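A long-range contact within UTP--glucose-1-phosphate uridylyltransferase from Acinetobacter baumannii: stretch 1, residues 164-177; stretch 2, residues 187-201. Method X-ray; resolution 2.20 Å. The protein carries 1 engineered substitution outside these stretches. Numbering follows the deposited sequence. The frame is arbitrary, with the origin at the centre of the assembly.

Stretch 1, residues 164-177: PDHLVDQYGIVDVA
Stretch 2 187-201: AMQGIVEKPPVGAAP

The contact is a short antiparallel ladder: the strand that starts at Gly172 and the strand that ends at Glu193 approach to 4.4 Å with N-to-C directions 149° apart, burying 1009 Å² in all. Register is fixed by Ile173 opposite Val192 (CA-CA 5.2 Å), joined by Ile173 N to Val192 O (2.8 Å, 156°) and Val192 N to Ile173 O (2.7 Å, 166°). The non-hydrogen-bonded pairs Gly172-Glu193 and Val174-Ile191 close to CA-CA 4.3 and 4.2 Å. Lys194 N to Tyr171 O (2.7 Å) adds a bond beyond Glu193; Asp175 N to Gly190 O (2.9 Å) and Gln189 N to Asp175 O (3.0 Å) continue the other way. Lys194 takes phi/psi 47/66, a left-handed kink leading into Pro195.

Side chains alternate between faces. Gly172, Val174, Ile191 and Glu193 share one; without a Gly172 side chain, Glu193 OE2 comes within 3.8 Å of Gly172 CA, and a CB would crowd it. Met188 (p, t, m) meets Val174 (m; CG1 to SD 3.8 Å) and Val176 (m; CG1 to CB 3.6 Å). On the other face, Ile173 (chi1 m, chi2 -94°) packs against two prolines: CG1 is 3.7 Å from Pro195 CG, CG2 4.0 Å from Pro201 CD. Amide faces carboxylate in a weak bond, Gln189 NE2 to Asp175 OD2 (3.4 Å).

Polarised Asp169 CA-H faces Pro195 O (CA to O 3.1 Å). Beyond, a type I turn from Pro196 to Ala199 precedes Ala200; Val168 CG2 projects into their hollow, 4.0 Å from Val197 CA and 3.5 Å from Ala200 CB.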

ATOM      1  N   PRO A 164     -32.003  23.421 -14.439  1.00 67.14           N
ATOM      2  CA  PRO A 164     -33.273  24.074 -14.100  1.00 66.96           C
ATOM      3  C   PRO A 164     -33.136  25.352 -13.250  1.00 65.39           C
ATOM      4  O   PRO A 164     -32.311  25.344 -12.351  1.00 59.43           O
ATOM      5  CB  PRO A 164     -34.017  22.971 -13.336  1.00 69.18           C
ATOM      6  CG  PRO A 164     -33.486  21.706 -13.960  1.00 67.19           C
ATOM      7  CD  PRO A 164     -32.011  21.986 -14.128  1.00 68.34           C
ATOM      8  N   ASP A 165     -33.927  26.396 -13.571  1.00 65.41           N
ATOM      9  CA  ASP A 165     -33.908  27.752 -12.944  1.00 72.80           C
ATOM     10  C   ASP A 165     -33.955  27.660 -11.411  1.00 80.36           C
ATOM     11  O   ASP A 165     -33.208  28.395 -10.716  1.00 68.31           O
ATOM     12  CB  ASP A 165     -35.104  28.585 -13.406  1.00 69.72           C
ATOM     13  CG  ASP A 165     -34.982  29.082 -14.836  1.00 73.14           C
ATOM     14  OD1 ASP A 165     -33.941  29.685 -15.182  1.00 68.41           O
ATOM     15  OD2 ASP A 165     -35.927  28.858 -15.593  1.00 78.53           O
ATOM     16  N   HIS A 166     -34.822  26.786 -10.907  1.00 88.45           N
ATOM     17  CA  HIS A 166     -35.141  26.642  -9.466  1.00 88.04           C
ATOM     18  C   HIS A 166     -34.082  25.819  -8.721  1.00 81.11           C
ATOM     19  O   HIS A 166     -34.335  25.577  -7.533  1.00 84.25           O
ATOM     20  CB  HIS A 166     -36.523  25.997  -9.316  1.00 98.51           C
ATOM     21  CG  HIS A 166     -36.562  24.567  -9.734  1.00 96.57           C
ATOM     22  ND1 HIS A 166     -35.946  23.564  -8.993  1.00 84.26           N
ATOM     23  CD2 HIS A 166     -37.118  23.975 -10.814  1.00 88.34           C
ATOM     24  CE1 HIS A 166     -36.136  22.410  -9.597  1.00 85.58           C
ATOM     25  NE2 HIS A 166     -36.853  22.637 -10.716  1.00 89.34           N
ATOM     26  N   LEU A 167     -32.985  25.399  -9.384  1.00 72.52           N
ATOM     27  CA  LEU A 167     -31.859  24.581  -8.825  1.00 69.86           C
ATOM     28  C   LEU A 167     -30.498  25.258  -9.079  1.00 69.97           C
ATOM     29  O   LEU A 167     -29.486  24.554  -9.023  1.00 78.12           O
ATOM     30  CB  LEU A 167     -31.876  23.180  -9.462  1.00 62.47           C
ATOM     31  N   VAL A 168     -30.448  26.566  -9.342  1.00 66.74           N
ATOM     32  CA  VAL A 168     -29.189  27.270  -9.736  1.00 62.19           C
ATOM     33  C   VAL A 168     -28.345  27.571  -8.498  1.00 62.04           C
ATOM     34  O   VAL A 168     -27.156  27.911  -8.673  1.00 60.29           O
ATOM     35  CB  VAL A 168     -29.437  28.561 -10.544  1.00 60.09           C
ATOM     36  CG1 VAL A 168     -30.220  28.289 -11.818  1.00 60.47           C
ATOM     37  CG2 VAL A 168     -30.103  29.634  -9.715  1.00 64.88           C
ATOM     38  N   ASP A 169     -28.919  27.452  -7.298  1.00 67.02           N
ATOM     39  CA  ASP A 169     -28.218  27.785  -6.028  1.00 71.06           C
ATOM     40  C   ASP A 169     -27.401  26.566  -5.574  1.00 71.06           C
ATOM     41  O   ASP A 169     -26.814  26.634  -4.482  1.00 72.45           O
ATOM     42  CB  ASP A 169     -29.196  28.297  -4.962  1.00 70.17           C
ATOM     43  CG  ASP A 169     -30.323  27.341  -4.601  1.00 74.64           C
ATOM     44  OD1 ASP A 169     -31.051  26.876  -5.528  1.00 75.00           O
ATOM     45  OD2 ASP A 169     -30.480  27.079  -3.396  1.00 69.25           O
ATOM     46  N   GLN A 170     -27.327  25.520  -6.405  1.00 69.04           N
ATOM     47  CA  GLN A 170     -26.503  24.303  -6.168  1.00 70.40           C
ATOM     48  C   GLN A 170     -25.164  24.384  -6.899  1.00 67.61           C
ATOM     49  O   GLN A 170     -24.375  23.451  -6.762  1.00 72.56           O
ATOM     50  CB  GLN A 170     -27.176  23.047  -6.724  1.00 79.48           C
ATOM     51  CG  GLN A 170     -28.677  23.005  -6.512  1.00 85.91           C
ATOM     52  CD  GLN A 170     -28.984  22.574  -5.110  1.00 83.06           C
ATOM     53  OE1 GLN A 170     -29.850  21.737  -4.894  1.00 99.18           O
ATOM     54  NE2 GLN A 170     -28.239  23.114  -4.157  1.00 76.34           N
ATOM     55  N   TYR A 171     -24.930  25.409  -7.710  1.00 64.19           N
ATOM     56  CA  TYR A 171     -23.841  25.368  -8.711  1.00 58.57           C
ATOM     57  C   TYR A 171     -23.002  26.637  -8.629  1.00 56.46           C
ATOM     58  O   TYR A 171     -23.512  27.657  -8.146  1.00 62.51           O
ATOM     59  CB  TYR A 171     -24.435  25.153 -10.105  1.00 56.97           C
ATOM     60  CG  TYR A 171     -25.225  23.879 -10.265  1.00 50.03           C
ATOM     61  CD1 TYR A 171     -24.599  22.660 -10.452  1.00 53.85           C
ATOM     62  CD2 TYR A 171     -26.606  23.895 -10.226  1.00 52.88           C
ATOM     63  CE1 TYR A 171     -25.324  21.487 -10.605  1.00 53.83           C
ATOM     64  CE2 TYR A 171     -27.348  22.733 -10.353  1.00 59.90           C
ATOM     65  CZ  TYR A 171     -26.705  21.524 -10.551  1.00 60.65           C
ATOM     66  OH  TYR A 171     -27.452  20.389 -10.685  1.00 68.33           O
ATOM     67  N   GLY A 172     -21.729  26.541  -9.024  1.00 53.32           N
ATOM     68  CA  GLY A 172     -21.005  27.671  -9.636  1.00 54.32           C
ATOM     69  C   GLY A 172     -21.701  28.017 -10.940  1.00 49.64           C
ATOM     70  O   GLY A 172     -21.985  27.063 -11.691  1.00 51.77           O
ATOM     71  N   ILE A 173     -22.057  29.290 -11.159  1.00 52.45           N
ATOM     72  CA  ILE A 173     -22.843  29.761 -12.344  1.00 51.02           C
ATOM     73  C   ILE A 173     -22.049  30.853 -13.075  1.00 49.16           C
ATOM     74  O   ILE A 173     -21.582  31.783 -12.398  1.00 43.34           O
ATOM     75  CB  ILE A 173     -24.222  30.284 -11.904  1.00 45.59           C
ATOM     76  CG1 ILE A 173     -25.111  29.157 -11.377  1.00 49.85           C
ATOM     77  CG2 ILE A 173     -24.892  31.051 -13.040  1.00 48.71           C
ATOM     78  CD1 ILE A 173     -26.058  28.533 -12.409  1.00 50.71           C
ATOM     79  N   VAL A 174     -21.955  30.794 -14.404  1.00 50.96           N
ATOM     80  CA  VAL A 174     -21.148  31.795 -15.165  1.00 51.57           C
ATOM     81  C   VAL A 174     -22.002  33.031 -15.466  1.00 52.77           C
ATOM     82  O   VAL A 174     -23.210  32.924 -15.705  1.00 56.83           O
ATOM     83  CB  VAL A 174     -20.521  31.216 -16.443  1.00 48.75           C
ATOM     84  CG1 VAL A 174     -19.440  30.216 -16.092  1.00 53.89           C
ATOM     85  CG2 VAL A 174     -21.543  30.614 -17.397  1.00 48.26           C
ATOM     86  N   ASP A 175     -21.332  34.169 -15.431  1.00 58.55           N
ATOM     87  CA  ASP A 175     -21.754  35.485 -15.964  1.00 58.56           C
ATOM     88  C   ASP A 175     -21.525  35.522 -17.486  1.00 54.56           C
ATOM     89  O   ASP A 175     -20.382  35.696 -17.919  1.00 61.18           O
ATOM     90  CB  ASP A 175     -20.936  36.552 -15.228  1.00 64.29           C
ATOM     91  CG  ASP A 175     -21.458  37.961 -15.370  1.00 68.90           C
ATOM     92  OD1 ASP A 175     -22.652  38.077 -15.607  1.00 55.77           O
ATOM     93  OD2 ASP A 175     -20.646  38.921 -15.228  1.00 80.57           O
ATOM     94  N   VAL A 176     -22.572  35.395 -18.289  1.00 51.30           N
ATOM     95  CA  VAL A 176     -22.506  35.671 -19.750  1.00 57.14           C
ATOM     96  C   VAL A 176     -23.630  36.644 -20.135  1.00 62.23           C
ATOM     97  O   VAL A 176     -24.566  36.756 -19.376  1.00 66.00           O
ATOM     98  CB  VAL A 176     -22.543  34.348 -20.532  1.00 57.89           C
ATOM     99  CG1 VAL A 176     -21.249  33.587 -20.298  1.00 64.74           C
ATOM    100  CG2 VAL A 176     -23.741  33.488 -20.187  1.00 55.74           C
ATOM    101  N   ALA A 177     -23.522  37.358 -21.258  1.00 72.96           N
ATOM    102  CA  ALA A 177     -24.590  38.260 -21.762  1.00 67.73           C
ATOM    103  C   ALA A 177     -25.816  37.405 -22.106  1.00 69.75           C
ATOM    104  O   ALA A 177     -26.811  37.509 -21.395  1.00 77.58           O
ATOM    105  CB  ALA A 177     -24.109  39.059 -22.943  1.00 67.87           C
ATOM    106  N   ALA A 187     -17.964  34.615 -24.623  1.00 52.80           N
ATOM    107  CA  ALA A 187     -17.158  35.314 -23.610  1.00 51.10           C
ATOM    108  C   ALA A 187     -17.957  35.336 -22.312  1.00 50.11           C
ATOM    109  O   ALA A 187     -19.185  35.457 -22.398  1.00 55.21           O
ATOM    110  CB  ALA A 187     -16.825  36.697 -24.081  1.00 46.29           C
ATOM    111  N   MET A 188     -17.265  35.207 -21.183  1.00 51.65           N
ATOM    112  CA  MET A 188     -17.830  35.200 -19.811  1.00 52.79           C
ATOM    113  C   MET A 188     -16.984  36.110 -18.917  1.00 53.96           C
ATOM    114  O   MET A 188     -15.728  36.156 -19.121  1.00 51.00           O
ATOM    115  CB  MET A 188     -17.857  33.776 -19.231  1.00 60.74           C
ATOM    116  CG  MET A 188     -16.534  33.021 -19.251  1.00 58.40           C
ATOM    117  SD  MET A 188     -16.606  31.549 -18.168  1.00 64.02           S
ATOM    118  CE  MET A 188     -16.046  32.288 -16.632  1.00 57.14           C
ATOM    119  N   GLN A 189     -17.632  36.796 -17.965  1.00 50.06           N
ATOM    120  CA  GLN A 189     -16.991  37.858 -17.142  1.00 58.56           C
ATOM    121  C   GLN A 189     -16.708  37.370 -15.726  1.00 59.06           C
ATOM    122  O   GLN A 189     -15.990  38.104 -15.023  1.00 72.35           O
ATOM    123  CB  GLN A 189     -17.838  39.128 -17.036  1.00 59.62           C
ATOM    124  CG  GLN A 189     -18.017  39.844 -18.363  1.00 63.22           C
ATOM    125  CD  GLN A 189     -19.118  39.218 -19.191  1.00 74.86           C
ATOM    126  OE1 GLN A 189     -18.933  38.917 -20.376  1.00 67.05           O
ATOM    127  NE2 GLN A 189     -20.286  39.023 -18.579  1.00 83.36           N
ATOM    128  N   GLY A 190     -17.253  36.233 -15.297  1.00 49.72           N
ATOM    129  CA  GLY A 190     -16.971  35.719 -13.937  1.00 49.67           C
ATOM    130  C   GLY A 190     -17.806  34.498 -13.623  1.00 49.20           C
ATOM    131  O   GLY A 190     -18.593  34.077 -14.489  1.00 48.33           O
ATOM    132  N   ILE A 191     -17.648  33.926 -12.433  1.00 54.32           N
ATOM    133  CA  ILE A 191     -18.544  32.822 -11.975  1.00 57.75           C
ATOM    134  C   ILE A 191     -19.000  33.130 -10.539  1.00 55.37           C
ATOM    135  O   ILE A 191     -18.181  33.603  -9.723  1.00 48.29           O
ATOM    136  CB  ILE A 191     -17.915  31.413 -12.183  1.00 55.39           C
ATOM    137  CG1 ILE A 191     -18.091  30.516 -10.954  1.00 50.70           C
ATOM    138  CG2 ILE A 191     -16.459  31.454 -12.631  1.00 51.60           C
ATOM    139  N   VAL A 192     -20.289  32.933 -10.268  1.00 55.79           N
ATOM    140  CA  VAL A 192     -20.918  33.152  -8.937  1.00 60.61           C
ATOM    141  C   VAL A 192     -21.135  31.772  -8.305  1.00 63.48           C
ATOM    142  O   VAL A 192     -21.935  30.995  -8.888  1.00 58.07           O
ATOM    143  CB  VAL A 192     -22.249  33.933  -9.058  1.00 61.33           C
ATOM    144  CG1 VAL A 192     -22.839  34.294  -7.695  1.00 63.43           C
ATOM    145  CG2 VAL A 192     -22.107  35.188  -9.900  1.00 62.20           C
ATOM    146  N   GLU A 193     -20.489  31.499  -7.162  1.00 62.20           N
ATOM    147  CA  GLU A 193     -20.791  30.327  -6.288  1.00 68.91           C
ATOM    148  C   GLU A 193     -22.253  30.369  -5.786  1.00 75.12           C
ATOM    149  O   GLU A 193     -22.601  31.274  -5.016  1.00 61.86           O
ATOM    150  CB  GLU A 193     -19.827  30.247  -5.098  1.00 67.51           C
ATOM    151  CG  GLU A 193     -18.562  29.439  -5.341  1.00 77.23           C
ATOM    152  CD  GLU A 193     -18.688  28.342  -6.393  1.00 90.71           C
ATOM    153  OE1 GLU A 193     -19.460  27.365  -6.139  1.00 77.46           O
ATOM    154  OE2 GLU A 193     -18.034  28.479  -7.490  1.00 71.87           O
ATOM    155  N   LYS A 194     -23.074  29.387  -6.185  1.00 78.67           N
ATOM    156  CA  LYS A 194     -24.409  29.099  -5.584  1.00 81.40           C
ATOM    157  C   LYS A 194     -25.179  30.407  -5.458  1.00 80.16           C
ATOM    158  O   LYS A 194     -25.441  30.890  -4.366  1.00 73.10           O
ATOM    159  CB  LYS A 194     -24.238  28.415  -4.224  1.00 79.76           C
ATOM    160  CG  LYS A 194     -22.805  28.025  -3.882  1.00 83.55           C
ATOM    161  CD  LYS A 194     -22.718  26.841  -2.965  1.00 81.21           C
ATOM    162  CE  LYS A 194     -23.079  25.555  -3.670  1.00 71.97           C
ATOM    163  NZ  LYS A 194     -23.131  24.451  -2.691  1.00 73.67           N
ATOM    164  N   PRO A 195     -25.548  31.052  -6.577  1.00 80.34           N
ATOM    165  CA  PRO A 195     -26.300  32.296  -6.495  1.00 80.90           C
ATOM    166  C   PRO A 195     -27.719  31.939  -6.050  1.00 78.95           C
ATOM    167  O   PRO A 195     -28.203  30.840  -6.347  1.00 74.93           O
ATOM    168  CB  PRO A 195     -26.207  32.844  -7.931  1.00 82.61           C
ATOM    169  CG  PRO A 195     -26.146  31.595  -8.787  1.00 79.76           C
ATOM    170  CD  PRO A 195     -25.356  30.595  -7.960  1.00 78.30           C
ATOM    171  N   PRO A 196     -28.412  32.834  -5.302  1.00 78.16           N
ATOM    172  CA  PRO A 196     -29.823  32.630  -4.950  1.00 69.55           C
ATOM    173  C   PRO A 196     -30.775  32.481  -6.146  1.00 62.00           C
ATOM    174  O   PRO A 196     -30.645  33.220  -7.098  1.00 64.10           O
ATOM    175  CB  PRO A 196     -30.192  33.899  -4.163  1.00 70.82           C
ATOM    176  CG  PRO A 196     -29.098  34.902  -4.503  1.00 72.19           C
ATOM    177  CD  PRO A 196     -27.856  34.068  -4.714  1.00 75.34           C
ATOM    178  N   VAL A 197     -31.749  31.574  -6.030  1.00 67.90           N
ATOM    179  CA  VAL A 197     -32.688  31.175  -7.124  1.00 69.22           C
ATOM    180  C   VAL A 197     -33.299  32.428  -7.757  1.00 67.71           C
ATOM    181  O   VAL A 197     -33.527  32.415  -8.961  1.00 73.28           O
ATOM    182  CB  VAL A 197     -33.765  30.194  -6.626  1.00 69.93           C
ATOM    183  CG1 VAL A 197     -34.928  30.083  -7.607  1.00 70.39           C
ATOM    184  CG2 VAL A 197     -33.168  28.821  -6.325  1.00 67.37           C
ATOM    185  N   GLY A 198     -33.511  33.490  -6.987  1.00 70.36           N
ATOM    186  CA  GLY A 198     -33.875  34.791  -7.573  1.00 75.79           C
ATOM    187  C   GLY A 198     -32.819  35.339  -8.543  1.00 78.57           C
ATOM    188  O   GLY A 198     -33.227  35.857  -9.594  1.00 77.64           O
ATOM    189  N   ALA A 199     -31.518  35.276  -8.210  1.00 76.43           N
ATOM    190  CA  ALA A 199     -30.502  36.277  -8.640  1.00 75.20           C
ATOM    191  C   ALA A 199     -29.272  35.625  -9.296  1.00 72.49           C
ATOM    192  O   ALA A 199     -28.136  36.042  -8.976  1.00 67.29           O
ATOM    193  CB  ALA A 199     -30.114  37.127  -7.447  1.00 69.72           C
ATOM    194  N   ALA A 200     -29.484  34.696 -10.235  1.00 73.72           N
ATOM    195  CA  ALA A 200     -28.412  33.990 -10.986  1.00 78.60           C
ATOM    196  C   ALA A 200     -28.124  34.721 -12.296  1.00 70.34           C
ATOM    197  O   ALA A 200     -29.045  35.053 -13.041  1.00 57.13           O
ATOM    198  CB  ALA A 200     -28.785  32.546 -11.247  1.00 79.17           C
ATOM    199  N   PRO A 201     -26.835  34.999 -12.607  1.00 65.25           N
ATOM    200  CA  PRO A 201     -26.463  35.677 -13.850  1.00 62.14           C
ATOM    201  C   PRO A 201     -26.852  34.929 -15.127  1.00 58.69           C
ATOM    202  O   PRO A 201     -26.896  35.577 -16.133  1.00 60.50           O
ATOM    203  CB  PRO A 201     -24.936  35.780 -13.849  1.00 61.59           C
ATOM    204  CG  PRO A 201     -24.469  35.155 -12.540  1.00 67.16           C
ATOM    205  CD  PRO A 201     -25.687  34.768 -11.726  1.00 65.00           C
TER